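Local structure of translation initiation factor eIF2B subunit delta (Schizosaccharomyces pombe, 5B04) at residues 142-147 with 168-173; 173-178 with 192-197; 158-163 with 208-213. The protein forms part of the eIF2B complex, which catalyses the exchange of GDP for GTP on the gamma subunit of the translation initiation factor eIF2. All blocks are in the same frame, centred on the assembly; numbering follows the deposited sequence.

Interaction 1 (142-147 with 168-173)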
ATOM      1  N   HIS G 142     -12.991 -43.244  17.789  1.00 93.13           N
ATOM      2  CA  HIS G 142     -14.378 -43.511  18.153  1.00 86.74           C
ATOM      3  C   HIS G 142     -15.305 -43.284  16.959  1.00 81.51           C
ATOM      4  O   HIS G 142     -15.077 -42.373  16.164  1.00 85.38           O
ATOM      5  CB  HIS G 142     -14.792 -42.625  19.334  1.00 74.86           C
ATOM      6  CG  HIS G 142     -16.115 -42.988  19.935  1.00 82.49           C
ATOM      7  ND1 HIS G 142     -17.314 -42.587  19.389  1.00 92.12           N
ATOM      8  CD2 HIS G 142     -16.426 -43.713  21.034  1.00 88.64           C
ATOM      9  CE1 HIS G 142     -18.308 -43.051  20.124  1.00 84.27           C
ATOM     10  NE2 HIS G 142     -17.796 -43.737  21.131  1.00 76.71           N
ATOM     11  N   PRO G 143     -16.342 -44.129  16.819  1.00 75.21           N
ATOM     12  CA  PRO G 143     -17.337 -44.015  15.745  1.00 75.88           C
ATOM     13  C   PRO G 143     -17.926 -42.612  15.597  1.00 79.22           C
ATOM     14  O   PRO G 143     -17.993 -42.096  14.482  1.00 87.26           O
ATOM     15  CB  PRO G 143     -18.418 -45.007  16.174  1.00 74.53           C
ATOM     16  CG  PRO G 143     -17.668 -46.057  16.905  1.00 89.39           C
ATOM     17  CD  PRO G 143     -16.548 -45.347  17.625  1.00 87.05           C
ATOM     18  N   ALA G 144     -18.344 -42.011  16.706  1.00 82.78           N
ATOM     19  CA  ALA G 144     -18.924 -40.671  16.685  1.00 84.38           C
ATOM     20  C   ALA G 144     -17.926 -39.645  16.156  1.00 81.27           C
ATOM     21  O   ALA G 144     -18.311 -38.656  15.532  1.00 82.47           O
ATOM     22  CB  ALA G 144     -19.403 -40.278  18.073  1.00 89.60           C
ATOM     23  N   VAL G 145     -16.644 -39.887  16.411  1.00 68.68           N
ATOM     24  CA  VAL G 145     -15.585 -39.023  15.904  1.00 73.06           C
ATOM     25  C   VAL G 145     -15.450 -39.183  14.392  1.00 73.98           C
ATOM     26  O   VAL G 145     -15.237 -38.209  13.670  1.00 63.79           O
ATOM     27  CB  VAL G 145     -14.232 -39.329  16.580  1.00 78.59           C
ATOM     28  CG1 VAL G 145     -13.132 -38.446  16.013  1.00 78.04           C
ATOM     29  CG2 VAL G 145     -14.342 -39.145  18.082  1.00 80.70           C
ATOM     30  N   ILE G 146     -15.586 -40.420  13.923  1.00 79.13           N
ATOM     31  CA  ILE G 146     -15.471 -40.728  12.500  1.00 83.10           C
ATOM     32  C   ILE G 146     -16.541 -40.015  11.677  1.00 77.37           C
ATOM     33  O   ILE G 146     -16.235 -39.364  10.677  1.00 78.67           O
ATOM     34  CB  ILE G 146     -15.577 -42.243  12.241  1.00 80.64           C
ATOM     35  CG1 ILE G 146     -14.464 -42.991  12.975  1.00 75.80           C
ATOM     36  CG2 ILE G 146     -15.520 -42.535  10.750  1.00 79.64           C
ATOM     37  CD1 ILE G 146     -14.518 -44.493  12.795  1.00 70.06           C
ATOM     38  N   ARG G 147     -17.793 -40.145  12.104  1.00 59.33           N
ATOM     39  CA  ARG G 147     -18.915 -39.531  11.401  1.00 59.93           C
ATOM     40  C   ARG G 147     -18.799 -38.013  11.407  1.00 68.63           C
ATOM     41  O   ARG G 147     -19.207 -37.346  10.455  1.00 81.77           O
ATOM     42  CB  ARG G 147     -20.242 -39.963  12.025  1.00 58.33           C
ATOM     43  CG  ARG G 147     -20.352 -41.460  12.263  1.00 85.35           C
ATOM     44  CD  ARG G 147     -21.775 -41.870  12.602  1.00 87.84           C
ATOM     45  NE  ARG G 147     -21.897 -43.315  12.766  1.00112.98           N
ATOM     46  CZ  ARG G 147     -22.836 -44.057  12.186  1.00110.31           C
ATOM     47  NH1 ARG G 147     -23.739 -43.490  11.397  1.00 99.26           N
ATOM     48  NH2 ARG G 147     -22.871 -45.366  12.393  1.00104.04           N
ATOM     49  N   LEU G 168     -18.232 -30.905  20.868  1.00 78.22           N
ATOM     50  CA  LEU G 168     -18.326 -31.129  22.304  1.00 81.59           C
ATOM     51  C   LEU G 168     -19.231 -32.314  22.627  1.00 87.16           C
ATOM     52  O   LEU G 168     -18.841 -33.205  23.380  1.00 91.48           O
ATOM     53  CB  LEU G 168     -18.827 -29.866  23.005  1.00 75.73           C
ATOM     54  CG  LEU G 168     -17.810 -28.724  23.045  1.00 70.84           C
ATOM     55  CD1 LEU G 168     -18.412 -27.467  23.648  1.00 64.28           C
ATOM     56  CD2 LEU G 168     -16.570 -29.148  23.817  1.00 49.54           C
ATOM     57  N   LYS G 169     -20.429 -32.322  22.049  1.00 79.94           N
ATOM     58  CA  LYS G 169     -21.388 -33.405  22.264  1.00 75.69           C
ATOM     59  C   LYS G 169     -20.814 -34.756  21.846  1.00 78.73           C
ATOM     60  O   LYS G 169     -21.128 -35.785  22.445  1.00 84.40           O
ATOM     61  CB  LYS G 169     -22.686 -33.129  21.501  1.00 72.06           C
ATOM     62  CG  LYS G 169     -23.480 -31.950  22.037  1.00 69.24           C
ATOM     63  CD  LYS G 169     -24.563 -31.514  21.064  1.00 81.17           C
ATOM     64  CE  LYS G 169     -25.618 -32.590  20.875  1.00101.30           C
ATOM     65  NZ  LYS G 169     -26.700 -32.139  19.955  1.00 82.72           N
ATOM     66  N   THR G 170     -19.973 -34.744  20.818  1.00 77.47           N
ATOM     67  CA  THR G 170     -19.289 -35.952  20.373  1.00 80.62           C
ATOM     68  C   THR G 170     -18.273 -36.398  21.417  1.00 74.13           C
ATOM     69  O   THR G 170     -18.166 -37.585  21.726  1.00 90.14           O
ATOM     70  CB  THR G 170     -18.580 -35.738  19.020  1.00 81.53           C
ATOM     71  OG1 THR G 170     -19.557 -35.522  17.995  1.00 76.58           O
ATOM     72  CG2 THR G 170     -17.733 -36.949  18.655  1.00 55.94           C
ATOM     73  N   PHE G 171     -17.537 -35.438  21.968  1.00 77.39           N
ATOM     74  CA  PHE G 171     -16.504 -35.737  22.954  1.00 82.89           C
ATOM     75  C   PHE G 171     -17.086 -36.251  24.266  1.00 82.66           C
ATOM     76  O   PHE G 171     -16.407 -36.950  25.018  1.00 85.54           O
ATOM     77  CB  PHE G 171     -15.637 -34.503  23.213  1.00 74.12           C
ATOM     78  CG  PHE G 171     -14.564 -34.294  22.181  1.00 77.39           C
ATOM     79  CD1 PHE G 171     -14.279 -35.280  21.251  1.00 95.99           C
ATOM     80  CD2 PHE G 171     -13.837 -33.116  22.145  1.00 76.79           C
ATOM     81  CE1 PHE G 171     -13.292 -35.093  20.301  1.00110.42           C
ATOM     82  CE2 PHE G 171     -12.847 -32.924  21.199  1.00 85.94           C
ATOM     83  CZ  PHE G 171     -12.575 -33.914  20.276  1.00 98.63           C
ATOM     84  N   LYS G 172     -18.339 -35.905  24.545  1.00 81.14           N
ATOM     85  CA  LYS G 172     -19.020 -36.466  25.705  1.00 89.66           C
ATOM     86  C   LYS G 172     -19.248 -37.950  25.477  1.00 87.72           C
ATOM     87  O   LYS G 172     -18.973 -38.769  26.351  1.00104.41           O
ATOM     88  CB  LYS G 172     -20.347 -35.759  25.978  1.00 79.13           C
ATOM     89  CG  LYS G 172     -20.264 -34.246  25.955  1.00 92.39           C
ATOM     90  CD  LYS G 172     -21.429 -33.603  26.695  1.00 90.03           C
ATOM     91  CE  LYS G 172     -22.701 -34.421  26.605  1.00 77.97           C
ATOM     92  NZ  LYS G 172     -23.824 -33.738  27.303  1.00 74.75           N
ATOM     93  N   ILE G 173     -19.747 -38.285  24.290  1.00 82.85           N
ATOM     94  CA  ILE G 173     -19.908 -39.672  23.873  1.00 76.05           C
ATOM     95  C   ILE G 173     -18.567 -40.395  23.939  1.00 83.19           C
ATOM     96  O   ILE G 173     -18.490 -41.548  24.363  1.00 97.16           O
ATOM     97  CB  ILE G 173     -20.478 -39.775  22.441  1.00 75.17           C
ATOM     98  CG1 ILE G 173     -21.853 -39.106  22.358  1.00 90.30           C
ATOM     99  CG2 ILE G 173     -20.561 -41.227  21.995  1.00 77.05           C
ATOM    100  CD1 ILE G 173     -23.001 -40.001  22.778  1.00 88.52           C
TER
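Ala144 and Thr170, their CA atoms 6.0 Å apart, mark the closest backbone approach between helix segments 143-147 and 168-173, which run nearly antiparallel at 156° with axes 9.2 Å apart. The pair belongs to the helical bundle (residues 143-262) that precedes the Rossmann-like alpha/beta region of this eIF2B subunit. Across the gap the contact is mainly van der Waals packing. Thr170 turns its methyl to the other helix: CG2, anti to the backbone N, rests on Ala144 O at 3.6 Å and close to Ala144 CB, with Val145 CG2 a little farther off. The hydroxyl OG1 instead bonds back to the carbonyl of Asp166, one turn earlier in its own helix. Ile173 follows with CG2, which packs obliquely on the His142 ring, 3.5 Å from CE1; the two side chains cross at about a right angle. Several neighbours fix that imidazole. Pro143 CD lies over one face, toward the rim, and NE2 is hydrogen-bonded to Asp177 OD2, consistent with a proton on NE2. The other ring nitrogen caps the helix start: His142 ND1 accepts from Ala144 N at 2.9 Å, the donor tilted 21° out of the ring plane.

Interaction 2 (173-178 with 192-197)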
ATOM      1  N   ILE G 173     -19.747 -38.285  24.290  1.00 82.85           N
ATOM      2  CA  ILE G 173     -19.908 -39.672  23.873  1.00 76.05           C
ATOM      3  C   ILE G 173     -18.567 -40.395  23.939  1.00 83.19           C
ATOM      4  O   ILE G 173     -18.490 -41.548  24.363  1.00 97.16           O
ATOM      5  CB  ILE G 173     -20.478 -39.775  22.441  1.00 75.17           C
ATOM      6  CG1 ILE G 173     -21.853 -39.106  22.358  1.00 90.30           C
ATOM      7  CG2 ILE G 173     -20.561 -41.227  21.995  1.00 77.05           C
ATOM      8  CD1 ILE G 173     -23.001 -40.001  22.778  1.00 88.52           C
ATOM      9  N   VAL G 174     -17.513 -39.699  23.521  1.00 79.73           N
ATOM     10  CA  VAL G 174     -16.161 -40.236  23.589  1.00 86.12           C
ATOM     11  C   VAL G 174     -15.790 -40.588  25.024  1.00 94.25           C
ATOM     12  O   VAL G 174     -15.414 -41.721  25.313  1.00106.51           O
ATOM     13  CB  VAL G 174     -15.126 -39.241  23.029  1.00 79.76           C
ATOM     14  CG1 VAL G 174     -13.711 -39.706  23.345  1.00 80.24           C
ATOM     15  CG2 VAL G 174     -15.315 -39.068  21.534  1.00 77.12           C
ATOM     16  N   ILE G 175     -15.917 -39.613  25.919  1.00 94.81           N
ATOM     17  CA  ILE G 175     -15.575 -39.803  27.324  1.00106.94           C
ATOM     18  C   ILE G 175     -16.541 -40.774  28.008  1.00103.05           C
ATOM     19  O   ILE G 175     -16.132 -41.583  28.843  1.00101.45           O
ATOM     20  CB  ILE G 175     -15.555 -38.451  28.078  1.00104.17           C
ATOM     21  CG1 ILE G 175     -14.353 -37.617  27.629  1.00 89.36           C
ATOM     22  CG2 ILE G 175     -15.500 -38.659  29.583  1.00106.00           C
ATOM     23  CD1 ILE G 175     -14.284 -36.246  28.263  1.00 92.65           C
ATOM     24  N   GLN G 176     -17.817 -40.708  27.636  1.00 99.29           N
ATOM     25  CA  GLN G 176     -18.825 -41.600  28.208  1.00 89.67           C
ATOM     26  C   GLN G 176     -18.525 -43.063  27.885  1.00102.45           C
ATOM     27  O   GLN G 176     -18.617 -43.929  28.755  1.00102.19           O
ATOM     28  CB  GLN G 176     -20.224 -41.233  27.705  1.00 95.31           C
ATOM     29  CG  GLN G 176     -21.337 -42.101  28.266  1.00103.77           C
ATOM     30  CD  GLN G 176     -21.595 -41.842  29.739  1.00112.81           C
ATOM     31  OE1 GLN G 176     -20.856 -42.313  30.603  1.00112.58           O
ATOM     32  NE2 GLN G 176     -22.650 -41.091  30.029  1.00114.81           N
ATOM     33  N   ASP G 177     -18.166 -43.332  26.634  1.00107.88           N
ATOM     34  CA  ASP G 177     -17.837 -44.688  26.208  1.00 96.77           C
ATOM     35  C   ASP G 177     -16.394 -45.013  26.586  1.00107.89           C
ATOM     36  O   ASP G 177     -15.961 -46.160  26.483  1.00118.84           O
ATOM     37  CB  ASP G 177     -18.069 -44.855  24.704  1.00 85.49           C
ATOM     38  CG  ASP G 177     -19.540 -44.941  24.348  1.00105.17           C
ATOM     39  OD1 ASP G 177     -20.351 -45.273  25.238  1.00107.73           O
ATOM     40  OD2 ASP G 177     -19.883 -44.683  23.174  1.00109.26           O
ATOM     41  N   TYR G 178     -15.656 -43.996  27.020  1.00109.44           N
ATOM     42  CA  TYR G 178     -14.254 -44.168  27.392  1.00113.69           C
ATOM     43  C   TYR G 178     -14.062 -45.046  28.621  1.00114.57           C
ATOM     44  O   TYR G 178     -14.635 -44.782  29.680  1.00109.95           O
ATOM     45  CB  TYR G 178     -13.605 -42.805  27.640  1.00108.01           C
ATOM     46  CG  TYR G 178     -12.173 -42.872  28.112  1.00108.42           C
ATOM     47  CD1 TYR G 178     -11.139 -43.144  27.225  1.00118.86           C
ATOM     48  CD2 TYR G 178     -11.852 -42.647  29.442  1.00109.47           C
ATOM     49  CE1 TYR G 178      -9.826 -43.200  27.655  1.00109.22           C
ATOM     50  CE2 TYR G 178     -10.547 -42.702  29.880  1.00111.65           C
ATOM     51  CZ  TYR G 178      -9.537 -42.977  28.984  1.00113.21           C
ATOM     52  OH  TYR G 178      -8.233 -43.030  29.422  1.00105.26           O
ATOM     53  N   THR G 192      -4.922 -38.122  26.491  1.00102.29           N
ATOM     54  CA  THR G 192      -4.194 -38.716  25.374  1.00103.73           C
ATOM     55  C   THR G 192      -5.162 -39.323  24.364  1.00 97.89           C
ATOM     56  O   THR G 192      -4.998 -39.157  23.154  1.00 86.58           O
ATOM     57  CB  THR G 192      -3.205 -39.796  25.854  1.00 98.59           C
ATOM     58  OG1 THR G 192      -2.184 -39.187  26.655  1.00109.39           O
ATOM     59  CG2 THR G 192      -2.557 -40.498  24.670  1.00 97.38           C
ATOM     60  N   HIS G 193      -6.171 -40.023  24.872  1.00100.51           N
ATOM     61  CA  HIS G 193      -7.201 -40.615  24.028  1.00 82.05           C
ATOM     62  C   HIS G 193      -7.955 -39.527  23.270  1.00 84.53           C
ATOM     63  O   HIS G 193      -8.273 -39.684  22.092  1.00 84.22           O
ATOM     64  CB  HIS G 193      -8.169 -41.448  24.869  1.00 86.60           C
ATOM     65  CG  HIS G 193      -9.170 -42.214  24.060  1.00 79.53           C
ATOM     66  ND1 HIS G 193     -10.530 -42.030  24.193  1.00 84.48           N
ATOM     67  CD2 HIS G 193      -9.009 -43.166  23.112  1.00 74.82           C
ATOM     68  CE1 HIS G 193     -11.164 -42.836  23.360  1.00 91.58           C
ATOM     69  NE2 HIS G 193     -10.264 -43.536  22.692  1.00101.03           N
ATOM     70  N   ILE G 194      -8.230 -38.423  23.959  1.00 87.23           N
ATOM     71  CA  ILE G 194      -8.859 -37.263  23.341  1.00 77.41           C
ATOM     72  C   ILE G 194      -7.979 -36.712  22.222  1.00 79.32           C
ATOM     73  O   ILE G 194      -8.465 -36.408  21.132  1.00 96.31           O
ATOM     74  CB  ILE G 194      -9.138 -36.153  24.379  1.00 82.76           C
ATOM     75  CG1 ILE G 194     -10.338 -36.529  25.251  1.00 81.28           C
ATOM     76  CG2 ILE G 194      -9.400 -34.823  23.694  1.00 84.52           C
ATOM     77  CD1 ILE G 194     -11.641 -36.630  24.488  1.00 89.09           C
ATOM     78  N   ASN G 195      -6.681 -36.603  22.496  1.00 80.54           N
ATOM     79  CA  ASN G 195      -5.720 -36.108  21.516  1.00 86.24           C
ATOM     80  C   ASN G 195      -5.709 -36.928  20.229  1.00 85.69           C
ATOM     81  O   ASN G 195      -5.446 -36.398  19.150  1.00 92.05           O
ATOM     82  CB  ASN G 195      -4.312 -36.083  22.118  1.00 79.93           C
ATOM     83  CG  ASN G 195      -4.075 -34.868  22.995  1.00 84.56           C
ATOM     84  OD1 ASN G 195      -4.996 -34.101  23.276  1.00 78.88           O
ATOM     85  ND2 ASN G 195      -2.834 -34.689  23.433  1.00 81.07           N
ATOM     86  N   SER G 196      -5.995 -38.220  20.349  1.00 88.45           N
ATOM     87  CA  SER G 196      -6.060 -39.098  19.186  1.00 82.95           C
ATOM     88  C   SER G 196      -7.241 -38.732  18.296  1.00 86.98           C
ATOM     89  O   SER G 196      -7.113 -38.666  17.074  1.00 84.68           O
ATOM     90  CB  SER G 196      -6.161 -40.562  19.620  1.00 84.18           C
ATOM     91  OG  SER G 196      -4.959 -40.998  20.227  1.00107.59           O
ATOM     92  N   GLN G 197      -8.391 -38.493  18.921  1.00 84.53           N
ATOM     93  CA  GLN G 197      -9.598 -38.125  18.193  1.00 80.57           C
ATOM     94  C   GLN G 197      -9.419 -36.777  17.503  1.00 87.12           C
ATOM     95  O   GLN G 197      -9.896 -36.569  16.389  1.00 91.48           O
ATOM     96  CB  GLN G 197     -10.804 -38.080  19.136  1.00 76.60           C
ATOM     97  CG  GLN G 197     -10.857 -39.222  20.142  1.00 85.49           C
ATOM     98  CD  GLN G 197     -10.849 -40.591  19.487  1.00 81.31           C
ATOM     99  OE1 GLN G 197     -11.880 -41.074  19.020  1.00 88.36           O
ATOM    100  NE2 GLN G 197      -9.683 -41.226  19.457  1.00 83.65           N
TER
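Tyr178 and His193 form the aromatic part of the contact, their rings passing each other in opposite directions with centroids 5.1 Å apart and planes inclined at 34°. The arrangement is oblique, and Tyr178 meets the imidazole through one side of its ring: CD1 comes nearest to His193 ND1, while CE1 lies 3.7 Å from His193 CB. In both residues CG lies anti to the backbone N, and the rings meet between the helices. Next to this pair, Val174 inserts CG1 among three side chains. It lies 3.9 Å from Ile194 CD1 and also touches His193 ND1 and Gln197 CG. Ile194 CD1 also reaches Ile175 CG1, at 4.3 Å, and the three aliphatic side chains make a small apolar cluster beside the rings.

A polar second shell positions these groups. The Tyr178 hydroxyl is hydrogen-bonded to His189 ND1, one turn before His193. Gln197 folds back so that NE2 sits 3.9 Å above one face of the His193 ring, offset toward its rim, and makes a weak bond to His193 O. The same amide holds the segment before helix 143-154, NE2 giving to Asp140 O and OE1 accepting from His142 N.

The segments 173-177 and 192-197 are antiparallel in sense but well splayed, at 138° with axes 11.0 Å apart. Helix 143-154 completes the packing through Val145, which touches both Val174 and Gln197. The eIF2B gamma chain also packs here, its Ser34 lying against Tyr178 and His193, so the end of helix 160-177 with the following Tyr178, and the facing part of helix 186-204, serve both the bundle and the subunit interface.

Interaction 3 (158-163 with 208-213). With PO4 (phosphate ion), chain P; PO4 (phosphate ion), chain O.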
ATOM      1  N   PHE G 158     -22.754 -26.236   7.613  1.00100.10           N
ATOM      2  CA  PHE G 158     -22.551 -25.694   8.962  1.00102.72           C
ATOM      3  C   PHE G 158     -21.161 -25.107   9.224  1.00101.00           C
ATOM      4  O   PHE G 158     -20.155 -25.578   8.692  1.00 90.57           O
ATOM      5  CB  PHE G 158     -22.872 -26.764  10.017  1.00108.17           C
ATOM      6  CG  PHE G 158     -21.918 -27.930  10.037  1.00 89.93           C
ATOM      7  CD1 PHE G 158     -22.139 -29.036   9.240  1.00103.32           C
ATOM      8  CD2 PHE G 158     -20.821 -27.932  10.878  1.00 78.94           C
ATOM      9  CE1 PHE G 158     -21.270 -30.115   9.272  1.00116.49           C
ATOM     10  CE2 PHE G 158     -19.953 -29.008  10.910  1.00 74.53           C
ATOM     11  CZ  PHE G 158     -20.176 -30.097  10.105  1.00 95.71           C
ATOM     12  N   GLY G 159     -21.134 -24.071  10.061  1.00100.18           N
ATOM     13  CA  GLY G 159     -19.915 -23.347  10.382  1.00 81.26           C
ATOM     14  C   GLY G 159     -19.538 -23.394  11.853  1.00 82.00           C
ATOM     15  O   GLY G 159     -20.066 -24.210  12.609  1.00 88.09           O
ATOM     16  N   SER G 160     -18.634 -22.498  12.248  1.00 92.79           N
ATOM     17  CA  SER G 160     -17.947 -22.540  13.545  1.00 78.03           C
ATOM     18  C   SER G 160     -18.828 -22.800  14.767  1.00 70.75           C
ATOM     19  O   SER G 160     -18.453 -23.573  15.649  1.00 78.73           O
ATOM     20  CB  SER G 160     -17.185 -21.231  13.765  1.00 70.07           C
ATOM     21  OG  SER G 160     -18.071 -20.127  13.815  1.00 90.96           O
ATOM     22  N   ASN G 161     -19.986 -22.150  14.825  1.00 72.51           N
ATOM     23  CA  ASN G 161     -20.877 -22.295  15.973  1.00 63.81           C
ATOM     24  C   ASN G 161     -21.378 -23.725  16.138  1.00 69.49           C
ATOM     25  O   ASN G 161     -21.277 -24.305  17.219  1.00 67.95           O
ATOM     26  CB  ASN G 161     -22.064 -21.339  15.852  1.00 81.35           C
ATOM     27  CG  ASN G 161     -22.043 -20.248  16.905  1.00 72.64           C
ATOM     28  OD1 ASN G 161     -21.553 -20.452  18.016  1.00 77.32           O
ATOM     29  ND2 ASN G 161     -22.579 -19.083  16.562  1.00 91.47           N
ATOM     30  N   GLN G 162     -21.913 -24.289  15.060  1.00 82.29           N
ATOM     31  CA  GLN G 162     -22.434 -25.650  15.094  1.00 71.20           C
ATOM     32  C   GLN G 162     -21.298 -26.667  15.155  1.00 69.15           C
ATOM     33  O   GLN G 162     -21.440 -27.730  15.761  1.00 68.95           O
ATOM     34  CB  GLN G 162     -23.320 -25.918  13.876  1.00 82.60           C
ATOM     35  CG  GLN G 162     -24.176 -27.166  14.001  1.00 77.02           C
ATOM     36  CD  GLN G 162     -25.144 -27.091  15.167  1.00 93.42           C
ATOM     37  OE1 GLN G 162     -25.735 -26.045  15.431  1.00 96.74           O
ATOM     38  NE2 GLN G 162     -25.305 -28.204  15.874  1.00 91.72           N
ATOM     39  N   ARG G 163     -20.175 -26.334  14.522  1.00 64.08           N
ATOM     40  CA  ARG G 163     -18.983 -27.178  14.560  1.00 66.71           C
ATOM     41  C   ARG G 163     -18.535 -27.415  15.994  1.00 71.15           C
ATOM     42  O   ARG G 163     -18.156 -28.525  16.362  1.00 68.92           O
ATOM     43  CB  ARG G 163     -17.842 -26.547  13.756  1.00 69.86           C
ATOM     44  CG  ARG G 163     -18.047 -26.592  12.255  1.00 57.91           C
ATOM     45  CD  ARG G 163     -17.132 -25.642  11.505  1.00 59.43           C
ATOM     46  NE  ARG G 163     -15.770 -26.144  11.375  1.00 64.12           N
ATOM     47  CZ  ARG G 163     -14.797 -25.486  10.755  1.00 73.74           C
ATOM     48  NH1 ARG G 163     -15.042 -24.301  10.211  1.00 74.12           N
ATOM     49  NH2 ARG G 163     -13.581 -26.009  10.677  1.00 75.66           N
ATOM     50  N   SER G 208     -11.516 -25.109  13.620  1.00 68.24           N
ATOM     51  CA  SER G 208     -11.992 -23.738  13.719  1.00 67.22           C
ATOM     52  C   SER G 208     -11.506 -23.146  15.037  1.00 85.32           C
ATOM     53  O   SER G 208     -11.146 -23.884  15.954  1.00 84.37           O
ATOM     54  CB  SER G 208     -13.518 -23.681  13.628  1.00 73.52           C
ATOM     55  OG  SER G 208     -14.115 -23.810  14.905  1.00 73.22           O
ATOM     56  N   ILE G 209     -11.488 -21.820  15.126  1.00 81.51           N
ATOM     57  CA  ILE G 209     -11.075 -21.145  16.352  1.00 71.69           C
ATOM     58  C   ILE G 209     -11.989 -21.534  17.511  1.00 70.99           C
ATOM     59  O   ILE G 209     -11.521 -21.826  18.613  1.00 71.07           O
ATOM     60  CB  ILE G 209     -11.075 -19.613  16.181  1.00 69.57           C
ATOM     61  CG1 ILE G 209      -9.921 -19.181  15.275  1.00 59.13           C
ATOM     62  CG2 ILE G 209     -10.963 -18.920  17.529  1.00 50.57           C
ATOM     63  CD1 ILE G 209      -8.553 -19.422  15.874  1.00 71.40           C
ATOM     64  N   SER G 210     -13.292 -21.551  17.245  1.00 82.49           N
ATOM     65  CA  SER G 210     -14.283 -21.935  18.244  1.00 78.48           C
ATOM     66  C   SER G 210     -14.046 -23.354  18.752  1.00 76.81           C
ATOM     67  O   SER G 210     -14.233 -23.640  19.933  1.00 87.45           O
ATOM     68  CB  SER G 210     -15.694 -21.815  17.666  1.00 81.02           C
ATOM     69  OG  SER G 210     -15.832 -22.590  16.488  1.00 89.52           O
ATOM     70  N   MET G 211     -13.634 -24.239  17.851  1.00 68.38           N
ATOM     71  CA  MET G 211     -13.340 -25.618  18.215  1.00 74.71           C
ATOM     72  C   MET G 211     -12.056 -25.702  19.033  1.00 69.84           C
ATOM     73  O   MET G 211     -11.996 -26.408  20.038  1.00 80.83           O
ATOM     74  CB  MET G 211     -13.231 -26.493  16.964  1.00 76.72           C
ATOM     75  CG  MET G 211     -14.536 -26.629  16.192  1.00 77.33           C
ATOM     76  SD  MET G 211     -14.317 -27.334  14.547  1.00 85.23           S
ATOM     77  CE  MET G 211     -13.875 -29.021  14.954  1.00 72.69           C
ATOM     78  N   GLY G 212     -11.034 -24.968  18.599  1.00 64.98           N
ATOM     79  CA  GLY G 212      -9.753 -24.962  19.281  1.00 84.00           C
ATOM     80  C   GLY G 212      -9.837 -24.404  20.688  1.00 80.91           C
ATOM     81  O   GLY G 212      -9.146 -24.870  21.594  1.00 78.12           O
ATOM     82  N   ASN G 213     -10.688 -23.400  20.873  1.00 72.13           N
ATOM     83  CA  ASN G 213     -10.881 -22.791  22.182  1.00 71.64           C
ATOM     84  C   ASN G 213     -11.657 -23.704  23.123  1.00 74.58           C
ATOM     85  O   ASN G 213     -11.419 -23.712  24.331  1.00 89.75           O
ATOM     86  CB  ASN G 213     -11.594 -21.446  22.042  1.00 64.02           C
ATOM     87  CG  ASN G 213     -10.718 -20.386  21.406  1.00 70.76           C
ATOM     88  OD1 ASN G 213      -9.588 -20.660  21.000  1.00 65.40           O
ATOM     89  ND2 ASN G 213     -11.236 -19.166  21.314  1.00 64.27           N
TER
HETATM   90  P   PO4 P 502     -17.301 -20.254   9.745  1.00102.99           P
HETATM   91  O1  PO4 P 502     -17.069 -18.789   9.464  1.00 67.20           O
HETATM   92  O2  PO4 P 502     -16.021 -20.885  10.239  1.00 62.30           O
HETATM   93  O3  PO4 P 502     -18.371 -20.396  10.802  1.00 97.95           O
HETATM   94  O4  PO4 P 502     -17.748 -20.948   8.481  1.00104.46           O
HETATM   95  P   PO4 O 501     -21.654 -19.013  12.034  1.00136.00           P
HETATM   96  O1  PO4 O 501     -22.244 -17.638  12.236  1.00107.39           O
HETATM   97  O2  PO4 O 501     -21.112 -19.124  10.628  1.00 94.43           O
HETATM   98  O3  PO4 O 501     -20.536 -19.233  13.026  1.00 91.98           O
HETATM   99  O4  PO4 O 501     -22.723 -20.057  12.243  1.00118.90           O
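Ser210 OG is gripped from two sides: it accepts from Ser208 OG at 2.6 Å and donates to Ser160 O at 2.9 Å. The relay joins the starts of two helices, 160-177 and 209-224, where the helical bundle meets the Rossmann-like part of the subunit. The donor stands above the carbonyl plane of Ser160, 52° out of it, with a C=O...donor angle of 106°. All three serine hydroxyls lie between the backbone N and the carbonyl carbon of their own residue.

Ser160 also faces a pair of phosphate ions, probably taken up from the crystallisation liquor. Its backbone N, in the first turn of the helix, donates to O3 of the chain P phosphate at 2.6 Å. Its hydroxyl lies between the two ions, with Ser160 OG 2.7 Å from O3 of the chain O phosphate. Ser277 OG and Tyr432 OH supply further hydrogen bonds to the phosphates, so residues from beyond the bundle help to complete the anion site.

Arg163 packs against Ser208 and Met211. Ser208 CB lies over the centre of one guanidinium face, 3.6 Å above it, while O2 of the chain P phosphate approaches the edge near the plane. NH1 is hydrogen-bonded to Tyr432 OH, and the nearby phosphate would probably offset the like charge of Arg205. Met211 crosses Arg163 at about a right angle, with SD 3.7 Å from NE. That sulfur also receives a long, weak but nearly straight bond from Ser208 N, at an N-H...SD angle of 163°.

Helix 160-177 runs through all three contacts. Interaction 3 uses its first turn, interaction 1 its middle and interaction 2 its last turn, and each packs on a different helix: 209-224, 143-154 and 186-204. Interactions 1 and 2 share Ile173, have centres 8 Å apart and touch. The centre of interaction 3 lies about 15 Å from that of interaction 1 and about 19 Å from that of interaction 2. In sequence, interaction 1 ends where interaction 2 begins, 1 and 3 interleave, and interaction 2 falls between the segments of interaction 3. One helix links the surface near the gamma subunit to the junction with the Rossmann-like region, where two phosphate ions, probably from crystallisation, bind.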